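Local coordinates for SH3 domain-containing protein (PDB 4NQI) that remodels membranes through its N-terminal inverse BAR (I-BAR) domain to control osmoregulation, phagocytosis and cytokinesis, and probably binds phosphatidylinositol lipids, at the interface of chains A and B. Sequence-based numbering; all coordinates share one arbitrary frame. Chains: chain A/B, SH3 domain-containing protein.

The interface of chains A and B. Residues chain A 73-74, 223, 226-227, 229, 231; chain B 185.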
ATOM      1  N   ASP A  73      -1.313  19.667 -21.931  1.00 49.55           N
ATOM      2  CA  ASP A  73      -2.100  19.198 -20.796  1.00 51.76           C
ATOM      3  C   ASP A  73      -1.711  17.791 -20.313  1.00 51.84           C
ATOM      4  O   ASP A  73      -1.579  17.566 -19.107  1.00 53.24           O
ATOM      5  CB  ASP A  73      -3.599  19.303 -21.098  1.00 50.91           C
ATOM      6  CG  ASP A  73      -3.941  18.900 -22.523  1.00 54.37           C
ATOM      7  OD1 ASP A  73      -3.008  18.678 -23.326  1.00 55.33           O
ATOM      8  OD2 ASP A  73      -5.146  18.817 -22.846  1.00 57.15           O
ATOM      9  N   PHE A  74      -1.520  16.858 -21.244  1.00 52.24           N
ATOM     10  CA  PHE A  74      -1.134  15.490 -20.894  1.00 53.77           C
ATOM     11  C   PHE A  74       0.208  15.428 -20.156  1.00 53.90           C
ATOM     12  O   PHE A  74       0.350  14.689 -19.177  1.00 51.04           O
ATOM     13  CB  PHE A  74      -1.081  14.603 -22.142  1.00 52.47           C
ATOM     14  CG  PHE A  74      -2.416  14.041 -22.552  1.00 53.84           C
ATOM     15  CD1 PHE A  74      -2.996  13.004 -21.835  1.00 53.30           C
ATOM     16  CD2 PHE A  74      -3.082  14.535 -23.664  1.00 55.95           C
ATOM     17  CE1 PHE A  74      -4.220  12.477 -22.215  1.00 57.24           C
ATOM     18  CE2 PHE A  74      -4.306  14.013 -24.047  1.00 57.72           C
ATOM     19  CZ  PHE A  74      -4.873  12.984 -23.321  1.00 59.77           C
ATOM     20  N   LEU A 223      -8.730  15.004 -19.268  1.00 52.90           N
ATOM     21  CA  LEU A 223      -7.815  14.709 -20.368  1.00 50.70           C
ATOM     22  C   LEU A 223      -8.388  13.670 -21.332  1.00 49.50           C
ATOM     23  O   LEU A 223      -8.379  13.868 -22.549  1.00 49.44           O
ATOM     24  CB  LEU A 223      -6.470  14.230 -19.819  1.00 44.32           C
ATOM     25  CG  LEU A 223      -5.623  15.319 -19.160  1.00 45.52           C
ATOM     26  CD1 LEU A 223      -4.488  14.728 -18.334  1.00 42.14           C
ATOM     27  CD2 LEU A 223      -5.071  16.236 -20.227  1.00 48.25           C
ATOM     28  N   SER A 226     -11.123  14.846 -23.566  1.00 56.59           N
ATOM     29  CA  SER A 226     -10.723  15.843 -24.560  1.00 55.71           C
ATOM     30  C   SER A 226      -9.678  15.323 -25.544  1.00 54.56           C
ATOM     31  O   SER A 226      -9.002  16.112 -26.212  1.00 54.18           O
ATOM     32  CB  SER A 226     -10.188  17.102 -23.874  1.00 55.09           C
ATOM     33  OG  SER A 226      -8.863  16.908 -23.408  1.00 54.93           O
ATOM     34  N   GLN A 227      -9.549  14.001 -25.639  1.00 53.72           N
ATOM     35  CA  GLN A 227      -8.580  13.383 -26.543  1.00 53.18           C
ATOM     36  C   GLN A 227      -8.902  13.648 -28.016  1.00 52.69           C
ATOM     37  O   GLN A 227      -7.996  13.710 -28.852  1.00 52.19           O
ATOM     38  CB  GLN A 227      -8.484  11.874 -26.279  1.00 50.67           C
ATOM     39  CG  GLN A 227      -9.796  11.119 -26.472  1.00 47.53           C
ATOM     40  CD  GLN A 227      -9.673   9.633 -26.186  1.00 54.11           C
ATOM     41  OE1 GLN A 227      -8.891   8.926 -26.824  1.00 60.67           O
ATOM     42  NE2 GLN A 227     -10.455   9.152 -25.223  1.00 52.12           N
ATOM     43  N   GLN A 229     -10.226  16.391 -29.120  1.00 60.69           N
ATOM     44  CA  GLN A 229     -10.299  17.837 -29.308  1.00 57.75           C
ATOM     45  C   GLN A 229      -8.930  18.435 -29.612  1.00 56.12           C
ATOM     46  O   GLN A 229      -8.007  18.348 -28.798  1.00 59.44           O
ATOM     47  CB  GLN A 229     -10.912  18.514 -28.079  1.00 65.28           C
ATOM     48  CG  GLN A 229     -12.363  18.132 -27.825  1.00 71.49           C
ATOM     49  CD  GLN A 229     -12.880  18.637 -26.491  1.00 77.76           C
ATOM     50  OE1 GLN A 229     -12.343  19.588 -25.919  1.00 75.40           O
ATOM     51  NE2 GLN A 229     -13.927  17.996 -25.986  1.00 81.67           N
ATOM     52  N   PRO A 231      -6.244  21.194 -29.769  1.00 52.19           N
ATOM     53  CA  PRO A 231      -5.944  22.411 -29.004  1.00 47.85           C
ATOM     54  C   PRO A 231      -6.072  23.676 -29.855  1.00 54.39           C
ATOM     55  O   PRO A 231      -5.759  23.643 -31.049  1.00 53.72           O
ATOM     56  CB  PRO A 231      -4.486  22.203 -28.587  1.00 47.43           C
ATOM     57  CG  PRO A 231      -4.318  20.717 -28.549  1.00 53.21           C
ATOM     58  CD  PRO A 231      -5.154  20.204 -29.687  1.00 56.66           C
TER
ATOM     59  N   ARG B 185      -2.839  12.242 -28.733  1.00 48.82           N
ATOM     60  CA  ARG B 185      -3.760  12.437 -27.613  1.00 50.80           C
ATOM     61  C   ARG B 185      -4.515  11.150 -27.289  1.00 51.30           C
ATOM     62  O   ARG B 185      -4.811  10.870 -26.128  1.00 52.32           O
ATOM     63  CB  ARG B 185      -4.757  13.564 -27.907  1.00 49.58           C
ATOM     64  CG  ARG B 185      -4.126  14.941 -28.102  1.00 51.77           C
ATOM     65  CD  ARG B 185      -5.187  16.038 -28.219  1.00 51.16           C
ATOM     66  NE  ARG B 185      -5.995  16.156 -27.009  1.00 46.19           N
ATOM     67  CZ  ARG B 185      -5.655  16.893 -25.955  1.00 46.67           C
ATOM     68  NH1 ARG B 185      -4.520  17.579 -25.961  1.00 45.62           N
ATOM     69  NH2 ARG B 185      -6.447  16.944 -24.892  1.00 44.26           N
TER
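The ring atom CE2 of A:Phe74 sits over one face of the B:Arg185 guanidinium, 3.7 Å from B:Arg185 CZ, with the ring tilted 59° from the guanidinium plane. One face of the same ring is backed by the methyl CD2 of A:Leu223, 4.1 Å above its plane, a second-shell contact within chain A that probably helps hold the ring against the arginine. Nearer the backbone, CB of B:Arg185 packs on A:Gln227, 3.4 Å from its carbonyl O. From there the chain runs out past A:Gln227 and then bends at chi3 (62°), turning the guanidinium so that its rim faces chain A. On one side A:Asp73 receives it end-on: B:Arg185 NH1 bonds to the syn lone pair of A:Asp73 OD1, and B:Arg185 NH2 forms a nearly straight salt bridge (162° at H) to A:Asp73 OD2 at 3.1 Å. OD2 lies in the guanidinium plane, but the carboxylate is turned from it, so the pairing is not coplanar. On the other side, A:Ser226 O accepts bent bonds from B:Arg185 NE (3.1 Å), tilted from the carbonyl plane, and from NH2, above the same face. B:Arg185 NH2 also reaches the hydroxyl OG of A:Ser226 at 2.8 Å, and that hydroxyl is positioned by its own bond to A:Leu223 O. An alanine in place of B:Arg185 would probably leave the A:Asp73 carboxylate without its positive mate and the loop at A:Ser226 free to shift. The site joins helix 152-224 of chain B to the start of helix 72-140 of chain A and to the loop after helix 160-225, and its two-fold twin repeats this clasp across the elongated helical dimer characteristic of I-BAR domains.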